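Local structure of RimK domain protein ATP-grasp (Sphaerobacter thermophilus, 5I47) at residues 102-107 / 224-229; 182-187 / 252-257; 79-84 / 233-238; 90-95 / 131-136; 123-128 / 167-172. The protein probably binds ATP and, as a RimK-like ATP-grasp protein, may act as a carboxylate–amine ligase, although its own substrate is not established. One frame throughout, in Å; residues are numbered along the deposited sequence.

Contact 1: residues 102-107 / 224-229; sequences ADIPVP and ERIIER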
# COMPACT_ATOMS: atom_id res chain seq x y z
N ALA B 102 -11.75 -16.78 1.93
CA ALA B 102 -12.75 -17.31 1.01
C ALA B 102 -12.61 -18.81 0.77
O ALA B 102 -13.36 -19.36 -0.04
CB ALA B 102 -12.67 -16.58 -0.33
N ASP B 103 -11.67 -19.47 1.46
CA ASP B 103 -11.44 -20.91 1.31
C ASP B 103 -11.08 -21.28 -0.13
O ASP B 103 -11.49 -22.32 -0.64
CB ASP B 103 -12.63 -21.72 1.80
CG ASP B 103 -12.27 -23.16 2.11
OD1 ASP B 103 -11.14 -23.40 2.58
OD2 ASP B 103 -13.12 -24.04 1.87
N ILE B 104 -10.32 -20.42 -0.79
CA ILE B 104 -9.83 -20.67 -2.14
C ILE B 104 -8.38 -21.13 -2.05
O ILE B 104 -7.58 -20.46 -1.38
CB ILE B 104 -9.96 -19.42 -3.04
CG1 ILE B 104 -11.44 -19.12 -3.29
CG2 ILE B 104 -9.21 -19.62 -4.35
CD1 ILE B 104 -11.68 -17.94 -4.20
N PRO B 105 -8.01 -22.24 -2.67
CA PRO B 105 -6.65 -22.78 -2.49
C PRO B 105 -5.58 -21.86 -3.06
O PRO B 105 -5.71 -21.36 -4.18
CB PRO B 105 -6.70 -24.12 -3.23
CG PRO B 105 -7.82 -23.97 -4.21
CD PRO B 105 -8.83 -23.11 -3.52
N VAL B 106 -4.53 -21.65 -2.28
CA VAL B 106 -3.37 -20.86 -2.67
C VAL B 106 -2.12 -21.61 -2.23
O VAL B 106 -2.18 -22.47 -1.35
CB VAL B 106 -3.39 -19.44 -2.05
CG1 VAL B 106 -4.51 -18.62 -2.65
CG2 VAL B 106 -3.55 -19.53 -0.54
N PRO B 107 -0.97 -21.31 -2.85
CA PRO B 107 0.26 -22.00 -2.46
C PRO B 107 0.66 -21.67 -1.03
O PRO B 107 0.31 -20.62 -0.48
CB PRO B 107 1.30 -21.49 -3.45
CG PRO B 107 0.52 -20.98 -4.59
CD PRO B 107 -0.75 -20.43 -4.01
N GLU B 224 -16.15 -19.08 -10.98
CA GLU B 224 -17.43 -18.57 -10.49
C GLU B 224 -17.38 -18.27 -9.00
O GLU B 224 -18.02 -17.32 -8.54
CB GLU B 224 -18.54 -19.55 -10.83
CG GLU B 224 -18.87 -19.58 -12.31
CD GLU B 224 -19.91 -20.62 -12.69
OE1 GLU B 224 -20.29 -21.43 -11.82
OE2 GLU B 224 -20.34 -20.62 -13.86
N ARG B 225 -16.64 -19.07 -8.23
CA ARG B 225 -16.44 -18.74 -6.82
C ARG B 225 -15.60 -17.49 -6.66
O ARG B 225 -15.87 -16.66 -5.79
CB ARG B 225 -15.78 -19.91 -6.09
CG ARG B 225 -16.63 -21.16 -6.00
CD ARG B 225 -15.99 -22.12 -5.02
NE ARG B 225 -15.83 -21.51 -3.70
CZ ARG B 225 -14.92 -21.88 -2.81
NH1 ARG B 225 -14.07 -22.86 -3.10
NH2 ARG B 225 -14.86 -21.28 -1.64
N ILE B 226 -14.58 -17.33 -7.50
CA ILE B 226 -13.72 -16.16 -7.42
C ILE B 226 -14.52 -14.89 -7.70
O ILE B 226 -14.40 -13.90 -6.98
CB ILE B 226 -12.53 -16.30 -8.39
CG1 ILE B 226 -11.58 -17.39 -7.89
CG2 ILE B 226 -11.81 -14.97 -8.56
CD1 ILE B 226 -10.44 -17.70 -8.83
N ILE B 227 -15.37 -14.92 -8.73
CA ILE B 227 -16.22 -13.77 -9.01
C ILE B 227 -17.17 -13.50 -7.85
O ILE B 227 -17.40 -12.35 -7.46
CB ILE B 227 -16.98 -13.99 -10.33
CG1 ILE B 227 -16.00 -14.10 -11.50
CG2 ILE B 227 -17.97 -12.86 -10.59
CD1 ILE B 227 -16.66 -14.48 -12.80
N GLU B 228 -17.71 -14.57 -7.25
CA GLU B 228 -18.68 -14.41 -6.17
C GLU B 228 -18.05 -13.78 -4.93
O GLU B 228 -18.67 -12.93 -4.28
CB GLU B 228 -19.29 -15.76 -5.80
CG GLU B 228 -20.56 -16.13 -6.56
CD GLU B 228 -21.71 -15.21 -6.22
OE1 GLU B 228 -22.06 -14.35 -7.07
OE2 GLU B 228 -22.26 -15.33 -5.10
N ARG B 229 -16.82 -14.17 -4.60
CA ARG B 229 -16.17 -13.74 -3.37
C ARG B 229 -15.25 -12.54 -3.57
O ARG B 229 -15.26 -11.62 -2.75
CB ARG B 229 -15.36 -14.90 -2.77
CG ARG B 229 -16.22 -16.09 -2.38
CD ARG B 229 -17.16 -15.74 -1.23
NE ARG B 229 -18.15 -16.80 -1.01
CZ ARG B 229 -19.41 -16.75 -1.44
NH1 ARG B 229 -19.85 -15.68 -2.08
NH2 ARG B 229 -20.23 -17.76 -1.21
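Arg225 reaches from helix 216-230 over the loop that follows helix 92-101, and its guanidinium overlaps Ile104: CG1 of that isoleucine lies over one face, toward the rim, 4.4 Å from Arg225 NH2. The arginine chain is bent at chi3 (58°), which turns NE out of the line of the preceding carbons. NH2 then comes within 2.9 Å of Ala102 O, but the angle is too poor for a hydrogen bond. At the edge of the guanidinium, near its plane, Asp103 O sits 3.6 Å from Arg225 NH1. The Asp103 carboxylate is of opposite charge, yet it stays beyond salt-bridge range, with OD2 4.8 Å from Arg225 NH2. Both carbonyls come just after helix 92-101, where Asp103, at positive phi, completes a Schellman motif.

On the apolar side, Ile104 CD1 meets Ile226 CG1 at 3.7 Å, the two side chains crossing at about a right angle. Ala102 CB packs on Arg229 CB at 4.0 Å, one helical turn after Arg225. This pair of isoleucines sits over the sheet: both touch Val248 of strand 246-253, and Ile226 also touches Tyr235 and Val237.

The contact therefore pins the loop 102-107 to helix 216-230 by buried isoleucine packing, with the Arg225 guanidinium beside the carbonyls of Ala102 and Asp103. Carbonyl oxygens at a helix C-terminus and a nearby carboxylate would favour a cation there, so the pull on Arg225 is probably electrostatic and loosely directed; its pose may also owe something to the crystal neighbour it touches.

Contact 2: residues 182-187 / 252-257; sequences RLVVAG and ANLVDF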
# COMPACT_ATOMS: atom_id res chain seq x y z
N ARG B 182 -5.09 -19.59 -17.24
CA ARG B 182 -5.42 -18.18 -17.02
C ARG B 182 -6.92 -18.01 -17.19
O ARG B 182 -7.45 -18.16 -18.30
CB ARG B 182 -4.65 -17.30 -18.01
CG ARG B 182 -5.03 -15.84 -17.97
CD ARG B 182 -4.89 -15.23 -19.36
NE ARG B 182 -4.71 -13.79 -19.31
CZ ARG B 182 -4.87 -12.98 -20.36
NH1 ARG B 182 -5.23 -13.48 -21.53
NH2 ARG B 182 -4.67 -11.68 -20.22
N LEU B 183 -7.61 -17.70 -16.09
CA LEU B 183 -9.06 -17.51 -16.10
C LEU B 183 -9.36 -16.05 -16.39
O LEU B 183 -9.05 -15.17 -15.57
CB LEU B 183 -9.68 -17.93 -14.76
CG LEU B 183 -9.36 -19.31 -14.19
CD1 LEU B 183 -9.98 -19.45 -12.81
CD2 LEU B 183 -9.85 -20.40 -15.11
N VAL B 184 -9.98 -15.78 -17.53
CA VAL B 184 -10.27 -14.41 -17.96
C VAL B 184 -11.67 -14.03 -17.51
O VAL B 184 -12.66 -14.62 -17.97
CB VAL B 184 -10.12 -14.27 -19.49
CG1 VAL B 184 -10.58 -12.88 -19.93
CG2 VAL B 184 -8.69 -14.53 -19.91
N VAL B 185 -11.76 -13.05 -16.63
CA VAL B 185 -13.04 -12.51 -16.17
C VAL B 185 -13.21 -11.14 -16.82
O VAL B 185 -12.45 -10.20 -16.53
CB VAL B 185 -13.10 -12.41 -14.64
CG1 VAL B 185 -14.45 -11.87 -14.19
CG2 VAL B 185 -12.83 -13.78 -14.02
N ALA B 186 -14.19 -11.03 -17.70
CA ALA B 186 -14.45 -9.80 -18.45
C ALA B 186 -15.72 -9.15 -17.91
O ALA B 186 -16.75 -9.08 -18.59
CB ALA B 186 -14.55 -10.09 -19.95
N GLY B 187 -15.64 -8.67 -16.68
CA GLY B 187 -16.77 -8.03 -16.04
C GLY B 187 -17.52 -8.97 -15.12
O GLY B 187 -17.10 -9.23 -13.99
N ALA B 252 -4.38 -10.47 -11.84
CA ALA B 252 -3.87 -9.26 -12.46
C ALA B 252 -4.98 -8.59 -13.26
O ALA B 252 -6.03 -9.17 -13.52
CB ALA B 252 -2.67 -9.55 -13.37
N ASN B 253 -4.73 -7.35 -13.66
CA ASN B 253 -5.68 -6.62 -14.50
C ASN B 253 -5.73 -7.24 -15.89
O ASN B 253 -4.73 -7.73 -16.42
CB ASN B 253 -5.29 -5.14 -14.60
CG ASN B 253 -6.41 -4.29 -15.17
OD1 ASN B 253 -7.58 -4.65 -15.09
ND2 ASN B 253 -6.05 -3.15 -15.73
N LEU B 254 -6.93 -7.23 -16.49
CA LEU B 254 -7.12 -7.79 -17.83
C LEU B 254 -6.53 -6.82 -18.85
O LEU B 254 -7.23 -5.99 -19.44
CB LEU B 254 -8.59 -8.07 -18.10
CG LEU B 254 -8.86 -8.80 -19.42
CD1 LEU B 254 -8.17 -10.16 -19.42
CD2 LEU B 254 -10.35 -8.96 -19.66
N VAL B 255 -5.22 -6.92 -19.04
CA VAL B 255 -4.52 -6.06 -19.99
C VAL B 255 -4.47 -6.69 -21.37
O VAL B 255 -4.73 -6.01 -22.37
CB VAL B 255 -3.10 -5.76 -19.46
CG1 VAL B 255 -2.31 -4.98 -20.50
CG2 VAL B 255 -3.16 -4.99 -18.16
N ASP B 256 -4.16 -7.98 -21.45
CA ASP B 256 -4.07 -8.69 -22.72
C ASP B 256 -5.30 -9.58 -22.88
O ASP B 256 -5.40 -10.63 -22.23
CB ASP B 256 -2.80 -9.54 -22.79
CG ASP B 256 -1.60 -8.83 -22.21
OD1 ASP B 256 -1.40 -7.63 -22.51
OD2 ASP B 256 -0.86 -9.47 -21.43
N PHE B 257 -6.24 -9.17 -23.73
CA PHE B 257 -7.29 -10.06 -24.20
C PHE B 257 -7.26 -10.17 -25.72
O PHE B 257 -8.29 -10.37 -26.37
CB PHE B 257 -8.67 -9.63 -23.70
CG PHE B 257 -9.05 -8.22 -24.04
CD1 PHE B 257 -9.76 -7.94 -25.20
CD2 PHE B 257 -8.75 -7.18 -23.17
CE1 PHE B 257 -10.13 -6.64 -25.50
CE2 PHE B 257 -9.12 -5.88 -23.47
CZ PHE B 257 -9.81 -5.61 -24.64
O HOH W 1 -3.33 -9.98 -18.36
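An inverse gamma turn centred on Leu254, just past the end of strand 246-253, carries the leucine onto Val184 of strand 180-187. Chi1 of -174° puts CG anti to the backbone N, and from there both methyls meet the valine: CD1 lies 3.7 Å from Val184 CG1, CD2 lies 3.9 Å from that same atom, and the two side chains cross at about a right angle. CD2 also comes to 4.0 Å from Val185 O. An alanine at Leu254 would probably open a gap beside Val184 CG1, whose two methyl partners would be gone.

The polar half belongs to Arg182. Its NH1 gives a weak bond to Asp256 O (2.9 Å, 125° at the hydrogen); NH2 is modelled implausibly close to that oxygen, and since Asp256 is poorly ordered the detail is doubtful. A water accepts from Arg182 NH2 at 2.9 Å and donates to Asn253 O at 3.3 Å, tying the guanidinium to the end of the strand. Arg182 is further held by a salt bridge to Glu194 and a cation-pi contact with Tyr209.

Strand 235-241 runs between strands 180-187 and 246-253 in the sheet, while helix 267-275 packs Ile271 on Leu254 and Val267 on Ala186.

Contact 3: residues 79-84 / 233-238; sequences VVNRAA and GTYAVE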
# COMPACT_ATOMS: atom_id res chain seq x y z
N VAL B 79 -14.66 3.98 -11.68
CA VAL B 79 -13.48 3.37 -12.30
C VAL B 79 -13.62 1.86 -12.28
O VAL B 79 -14.05 1.27 -11.28
CB VAL B 79 -12.18 3.80 -11.59
CG1 VAL B 79 -10.96 3.21 -12.30
CG2 VAL B 79 -12.08 5.32 -11.56
N VAL B 80 -13.28 1.23 -13.40
CA VAL B 80 -13.14 -0.22 -13.49
C VAL B 80 -11.68 -0.51 -13.80
O VAL B 80 -11.16 -0.05 -14.81
CB VAL B 80 -14.06 -0.81 -14.57
CG1 VAL B 80 -13.70 -2.26 -14.84
CG2 VAL B 80 -15.52 -0.69 -14.13
N ASN B 81 -11.00 -1.27 -12.94
CA ASN B 81 -11.61 -1.90 -11.77
C ASN B 81 -11.83 -0.92 -10.62
O ASN B 81 -11.08 0.04 -10.46
CB ASN B 81 -10.73 -3.06 -11.29
CG ASN B 81 -10.72 -4.22 -12.26
OD1 ASN B 81 -11.71 -4.94 -12.40
ND2 ASN B 81 -9.60 -4.41 -12.94
N ARG B 82 -12.88 -1.18 -9.84
CA ARG B 82 -13.15 -0.38 -8.65
C ARG B 82 -11.95 -0.41 -7.72
O ARG B 82 -11.16 -1.36 -7.71
CB ARG B 82 -14.40 -0.89 -7.94
CG ARG B 82 -14.19 -2.18 -7.16
CD ARG B 82 -15.51 -2.69 -6.59
NE ARG B 82 -16.43 -3.08 -7.66
CZ ARG B 82 -16.46 -4.29 -8.21
NH1 ARG B 82 -17.33 -4.55 -9.18
NH2 ARG B 82 -15.63 -5.23 -7.80
N ALA B 83 -11.82 0.66 -6.92
CA ALA B 83 -10.61 0.86 -6.11
C ALA B 83 -10.29 -0.37 -5.27
O ALA B 83 -9.14 -0.84 -5.25
CB ALA B 83 -10.77 2.09 -5.22
N ALA B 84 -11.29 -0.92 -4.58
CA ALA B 84 -11.06 -2.04 -3.68
C ALA B 84 -10.53 -3.26 -4.43
O ALA B 84 -9.64 -3.96 -3.93
CB ALA B 84 -12.34 -2.39 -2.93
N GLY B 233 -15.28 -7.73 -12.25
CA GLY B 233 -14.28 -6.82 -12.76
C GLY B 233 -13.65 -7.38 -14.02
O GLY B 233 -14.07 -8.41 -14.56
N THR B 234 -12.63 -6.67 -14.49
CA THR B 234 -11.86 -7.07 -15.66
C THR B 234 -10.48 -7.51 -15.17
O THR B 234 -9.61 -6.68 -14.92
CB THR B 234 -11.76 -5.93 -16.67
OG1 THR B 234 -11.36 -4.73 -16.00
CG2 THR B 234 -13.11 -5.69 -17.33
N TYR B 235 -10.30 -8.82 -15.02
CA TYR B 235 -9.05 -9.34 -14.47
C TYR B 235 -8.82 -10.76 -14.96
O TYR B 235 -9.69 -11.39 -15.56
CB TYR B 235 -9.04 -9.28 -12.93
CG TYR B 235 -10.19 -9.97 -12.21
CD1 TYR B 235 -10.16 -11.34 -11.97
CD2 TYR B 235 -11.27 -9.25 -11.72
CE1 TYR B 235 -11.19 -11.98 -11.29
CE2 TYR B 235 -12.31 -9.87 -11.04
CZ TYR B 235 -12.26 -11.24 -10.83
OH TYR B 235 -13.29 -11.86 -10.15
N ALA B 236 -7.62 -11.27 -14.67
CA ALA B 236 -7.20 -12.61 -15.09
C ALA B 236 -6.57 -13.33 -13.91
O ALA B 236 -5.61 -12.83 -13.32
CB ALA B 236 -6.22 -12.52 -16.25
N VAL B 237 -7.09 -14.51 -13.58
CA VAL B 237 -6.61 -15.31 -12.46
C VAL B 237 -5.59 -16.32 -12.99
O VAL B 237 -5.92 -17.17 -13.82
CB VAL B 237 -7.76 -16.02 -11.74
CG1 VAL B 237 -7.27 -16.67 -10.46
CG2 VAL B 237 -8.90 -15.06 -11.46
N GLU B 238 -4.35 -16.23 -12.51
CA GLU B 238 -3.33 -17.21 -12.85
C GLU B 238 -3.51 -18.44 -11.97
O GLU B 238 -3.49 -18.34 -10.74
CB GLU B 238 -1.93 -16.63 -12.69
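Asn81 meets Thr234 through its amide. From CB, chi1 of -68° puts CG anti to the carbonyl carbon and beside the backbone N. CG itself lies 3.8 Å from both Thr234 N and Thr234 O. Beyond it the two tips divide the work. OD1 accepts from Thr234 N at 2.9 Å, the donor tilted slightly from the carbonyl plane. ND2 donates to Thr234 O at 3.0 Å along an almost straight N-H (174°); that oxygen lies in the Asn81 amide plane, whereas seen from the Thr234 carbonyl the donor stands 41° above its plane. One side-chain amide thus grips the N-H and C=O of a single residue, which fixes its own rotation.

OD1 also touches Gly233 CA at 3.2 Å, and a beta carbon on that glycine would clash with OD1. Alongside, Val80 CG1 packs on Thr234 OG1 at 3.6 Å. An alanine in place of Asn81 would probably leave the Thr234 backbone without either of its bonds across this interface.

A cis peptide precedes Asn81, at the turn from strand 79-80 into helix 83-90. The arrangement joins the loop just after strand 79-80, at the edge of the parallel, Rossmann-like preATP-grasp sheet, to the corner of the chain at Thr234 that leads into strand 235-241 in the antiparallel sheet of the ATP-grasp domain.

Contact 4: residues 90-95 / 131-136; sequences ADRMAL and LKSLTV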
# COMPACT_ATOMS: atom_id res chain seq x y z
N ALA B 90 -3.20 -5.13 -6.74
CA ALA B 90 -1.93 -4.47 -6.48
C ALA B 90 -1.22 -4.99 -5.24
O ALA B 90 0.00 -4.87 -5.14
CB ALA B 90 -2.15 -2.96 -6.32
N ASP B 91 -1.97 -5.57 -4.30
CA ASP B 91 -1.45 -5.95 -2.99
C ASP B 91 -1.54 -7.47 -2.87
O ASP B 91 -2.63 -8.02 -2.63
CB ASP B 91 -2.25 -5.25 -1.89
CG ASP B 91 -1.62 -5.41 -0.52
OD1 ASP B 91 -0.83 -6.35 -0.31
OD2 ASP B 91 -1.93 -4.58 0.36
N ARG B 92 -0.41 -8.15 -3.04
CA ARG B 92 -0.39 -9.60 -2.92
C ARG B 92 -0.79 -10.05 -1.52
O ARG B 92 -1.38 -11.12 -1.35
CB ARG B 92 0.99 -10.15 -3.28
CG ARG B 92 1.40 -9.88 -4.73
CD ARG B 92 2.55 -10.77 -5.19
NE ARG B 92 2.91 -10.49 -6.58
CZ ARG B 92 3.95 -9.75 -6.94
NH1 ARG B 92 4.76 -9.24 -6.03
NH2 ARG B 92 4.19 -9.53 -8.23
N MSE B 93 -0.48 -9.25 -0.50
CA MSE B 93 -0.81 -9.60 0.87
C MSE B 93 -2.32 -9.55 1.11
O MSE B 93 -2.89 -10.47 1.71
CB MSE B 93 -0.10 -8.67 1.85
CG MSE B 93 -0.42 -8.95 3.30
SE MSE B 93 0.29 -10.66 3.91
CE MSE B 93 -1.37 -11.64 4.23
N ALA B 94 -2.96 -8.48 0.65
CA ALA B 94 -4.40 -8.36 0.84
C ALA B 94 -5.14 -9.41 0.02
O ALA B 94 -6.13 -9.98 0.49
CB ALA B 94 -4.87 -6.95 0.46
N LEU B 95 -4.68 -9.67 -1.20
CA LEU B 95 -5.27 -10.73 -2.02
C LEU B 95 -5.10 -12.09 -1.35
O LEU B 95 -6.04 -12.90 -1.33
CB LEU B 95 -4.64 -10.74 -3.41
CG LEU B 95 -5.11 -11.85 -4.35
CD1 LEU B 95 -6.60 -11.73 -4.65
CD2 LEU B 95 -4.30 -11.82 -5.64
N LEU B 131 9.99 -15.50 -4.43
CA LEU B 131 9.93 -14.30 -3.62
C LEU B 131 9.05 -13.28 -4.32
O LEU B 131 9.28 -12.94 -5.49
CB LEU B 131 11.32 -13.70 -3.39
CG LEU B 131 12.38 -14.53 -2.66
CD1 LEU B 131 13.58 -13.66 -2.34
CD2 LEU B 131 11.82 -15.14 -1.39
N LYS B 132 8.05 -12.78 -3.61
CA LYS B 132 7.11 -11.80 -4.14
C LYS B 132 7.03 -10.64 -3.17
O LYS B 132 6.73 -10.84 -1.99
CB LYS B 132 5.72 -12.41 -4.35
CG LYS B 132 5.66 -13.58 -5.32
CD LYS B 132 4.24 -14.11 -5.44
CE LYS B 132 4.12 -15.21 -6.49
NZ LYS B 132 2.70 -15.65 -6.65
N SER B 133 7.29 -9.43 -3.65
CA SER B 133 7.03 -8.25 -2.85
C SER B 133 5.55 -8.18 -2.49
O SER B 133 4.69 -8.63 -3.24
CB SER B 133 7.46 -6.99 -3.61
OG SER B 133 6.99 -7.02 -4.94
N LEU B 134 5.26 -7.61 -1.31
CA LEU B 134 3.88 -7.53 -0.85
C LEU B 134 3.01 -6.74 -1.82
O LEU B 134 1.81 -7.00 -1.93
CB LEU B 134 3.81 -6.89 0.54
CG LEU B 134 4.65 -7.49 1.67
CD1 LEU B 134 4.21 -6.94 3.01
CD2 LEU B 134 4.57 -9.00 1.66
N THR B 135 3.60 -5.78 -2.53
CA THR B 135 2.91 -4.97 -3.52
C THR B 135 3.52 -5.22 -4.89
O THR B 135 4.75 -5.31 -5.02
CB THR B 135 3.00 -3.48 -3.16
OG1 THR B 135 2.13 -3.21 -2.05
CG2 THR B 135 2.62 -2.60 -4.34
N VAL B 136 2.66 -5.37 -5.90
CA VAL B 136 3.14 -5.59 -7.26
C VAL B 136 3.99 -4.40 -7.69
O VAL B 136 3.56 -3.24 -7.62
CB VAL B 136 1.97 -5.81 -8.23
CG1 VAL B 136 2.48 -5.95 -9.65
CG2 VAL B 136 1.17 -7.03 -7.82
O HOH W 2 6.46 -7.46 -7.89
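Arg92 reaches across Lys132 and Ser133, its chain extended from CG to NE, and NH1 donates to Ser133 O at 2.9 Å, in the carbonyl plane and on a lone pair. A weaker bond runs from NH1 to Ser133 OG. The guanidinium is sandwiched: Val136 CG2 stands over one face, 3.9 Å from Arg92 NH2, and Lys132 CG lies over the opposite face, while Lys132 CB meets Arg92 CD at 3.7 Å. A water accepts from NH1 and donates to Ser133 OG.

Beside the arginine the backbones join in a single beta bridge between Asp91 and Thr135. Val136 N donates to Ala90 O at 2.8 Å (164° at the hydrogen), and Arg92 N gives a weak bond to Leu134 O. The bridge joins the break between helices 83-90 and 92-101 to the chain that follows strand 129-133 of the four-stranded antiparallel sheet.

Further out, Asp91 is the N-cap of helix 92-101: OD1 takes Ala94 N at 3.2 Å, from above the carboxylate plane, and Met93 N weakly. Ser133 OG donates to Thr135 O at 2.8 Å, steadying the turn. Lys132 NZ is held by Gln170 OE1, and Val67 of the second subunit packs on Leu134 and on the selenomethionine Met93.

Contact 5: residues 123-128 / 167-172; sequences AEIGYP and VLVQQF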
# COMPACT_ATOMS: atom_id res chain seq x y z
N ALA B 123 13.56 -22.85 4.72
CA ALA B 123 13.82 -24.13 5.37
C ALA B 123 12.53 -24.89 5.63
O ALA B 123 12.48 -26.11 5.44
CB ALA B 123 14.59 -23.91 6.67
N GLU B 124 11.48 -24.19 6.05
CA GLU B 124 10.22 -24.85 6.38
C GLU B 124 9.48 -25.30 5.12
O GLU B 124 8.99 -26.43 5.05
CB GLU B 124 9.34 -23.92 7.21
CG GLU B 124 7.95 -24.46 7.45
CD GLU B 124 7.02 -23.43 8.04
OE1 GLU B 124 7.35 -22.23 7.96
OE2 GLU B 124 5.97 -23.82 8.59
N ILE B 125 9.37 -24.42 4.13
CA ILE B 125 8.65 -24.76 2.91
C ILE B 125 9.46 -25.74 2.06
O ILE B 125 8.91 -26.70 1.50
CB ILE B 125 8.30 -23.49 2.12
CG1 ILE B 125 7.33 -22.61 2.92
CG2 ILE B 125 7.72 -23.84 0.76
CD1 ILE B 125 6.95 -21.33 2.22
N GLY B 126 10.77 -25.53 1.98
CA GLY B 126 11.62 -26.36 1.15
C GLY B 126 11.65 -25.87 -0.28
O GLY B 126 10.64 -25.36 -0.79
N TYR B 127 12.79 -26.02 -0.95
CA TYR B 127 12.94 -25.58 -2.34
C TYR B 127 12.07 -26.40 -3.30
O TYR B 127 11.82 -27.58 -3.06
CB TYR B 127 14.40 -25.68 -2.76
CG TYR B 127 15.31 -24.75 -2.00
CD1 TYR B 127 15.42 -23.41 -2.35
CD2 TYR B 127 16.07 -25.21 -0.93
CE1 TYR B 127 16.26 -22.56 -1.66
CE2 TYR B 127 16.91 -24.37 -0.23
CZ TYR B 127 17.00 -23.04 -0.60
OH TYR B 127 17.83 -22.20 0.10
N PRO B 128 11.61 -25.77 -4.40
CA PRO B 128 11.83 -24.36 -4.74
C PRO B 128 10.75 -23.44 -4.16
O PRO B 128 9.70 -23.92 -3.72
CB PRO B 128 11.78 -24.36 -6.26
CG PRO B 128 10.75 -25.41 -6.57
CD PRO B 128 10.89 -26.47 -5.49
N VAL B 167 8.99 -9.51 2.14
CA VAL B 167 8.63 -10.26 0.94
C VAL B 167 7.80 -11.48 1.35
O VAL B 167 7.76 -11.87 2.52
CB VAL B 167 9.85 -10.72 0.11
CG1 VAL B 167 10.87 -9.60 -0.05
CG2 VAL B 167 10.48 -11.96 0.72
N LEU B 168 7.15 -12.08 0.36
CA LEU B 168 6.44 -13.34 0.51
C LEU B 168 7.33 -14.48 0.01
O LEU B 168 7.83 -14.43 -1.11
CB LEU B 168 5.13 -13.34 -0.28
CG LEU B 168 4.03 -12.33 0.07
CD1 LEU B 168 2.89 -12.46 -0.92
CD2 LEU B 168 3.54 -12.53 1.49
N VAL B 169 7.52 -15.49 0.85
CA VAL B 169 8.20 -16.71 0.47
C VAL B 169 7.12 -17.75 0.18
O VAL B 169 6.47 -18.25 1.11
CB VAL B 169 9.18 -17.19 1.55
CG1 VAL B 169 9.83 -18.50 1.14
CG2 VAL B 169 10.24 -16.13 1.81
N GLN B 170 6.91 -18.05 -1.09
CA GLN B 170 5.78 -18.87 -1.53
C GLN B 170 6.28 -20.12 -2.22
O GLN B 170 7.19 -20.06 -3.06
CB GLN B 170 4.86 -18.08 -2.47
CG GLN B 170 3.56 -18.78 -2.80
CD GLN B 170 2.63 -17.94 -3.65
OE1 GLN B 170 2.90 -17.69 -4.82
NE2 GLN B 170 1.54 -17.48 -3.05
N GLN B 171 5.68 -21.26 -1.88
CA GLN B 171 6.05 -22.52 -2.51
C GLN B 171 5.81 -22.45 -4.01
O GLN B 171 4.83 -21.86 -4.48
CB GLN B 171 5.26 -23.67 -1.89
CG GLN B 171 5.48 -25.01 -2.56
CD GLN B 171 4.96 -26.17 -1.73
OE1 GLN B 171 3.81 -26.59 -1.88
NE2 GLN B 171 5.80 -26.67 -0.83
N PHE B 172 6.72 -23.05 -4.77
CA PHE B 172 6.63 -23.08 -6.22
C PHE B 172 5.98 -24.38 -6.67
O PHE B 172 6.44 -25.47 -6.29
CB PHE B 172 8.00 -22.93 -6.87
CG PHE B 172 7.94 -22.76 -8.36
CD1 PHE B 172 7.55 -21.56 -8.92
CD2 PHE B 172 8.27 -23.81 -9.20
CE1 PHE B 172 7.49 -21.40 -10.30
CE2 PHE B 172 8.22 -23.66 -10.58
CZ PHE B 172 7.83 -22.45 -11.12
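Van der Waals packing carries most of this surface contact, and Ile125, in the last turn of helix 115-125, supplies two of its branches. CG2, anti to the backbone N, rests on Gln171 CB at 3.6 Å and also meets Gln171 NE2 at 3.8 Å; the two side chains cross obliquely. CD1 sits against the carbonyl oxygen of the strand, 3.3 Å from Val169 O, with Val169 CG1 farther off at 4.2 Å. At the other end Pro128 CG packs on Phe172 CB at 3.7 Å, the side chains at about a right angle, and CG also comes within 4.0 Å of Phe172 CD2.

The one hydrogen bond between the segments is from backbone to backbone: Phe172 N donates to Pro128 O at 3.3 Å. Its N-H is fairly straight (160°), but the donor stands 44° above the carbonyl plane.

Backbone shape brings the pieces together. Gly126 ends the helix with positive phi (86°), and a cis peptide precedes Pro128 just before strand 129-133. Around the contact, Ala121 and Ile122 also pack on Val169, and Val130 on Phe172.

With a single, longish hydrogen bond at one end, the hold on the helix end is likely to come mainly from hydrocarbon packing, with Gln171 NE2 alongside Ile125 CG2.

In the fold
Contacts 2 and 3 lie close together, centres about 8 Å apart, and share the five-stranded antiparallel sheet: strand 235-241 of contact 3 sits between strands 180-187 and 246-253 of contact 2. Contact 1 lays helix 216-230 on that sheet, its centre about 15 Å from that of contact 3. Contacts 4 and 5, with centres also about 15 Å apart, share the four-stranded sheet, where strands 129-133 and 167-171 are neighbours. Along the chain contact 4 crosses contact 5, and both close before contact 2 opens, while contact 3 spans from the preATP-grasp range into the ATP-grasp range. Loop 102-107 links the two sheets, since Pro107 packs on Gln170 of contact 5, consistent with the two-lobed ATP-grasp architecture.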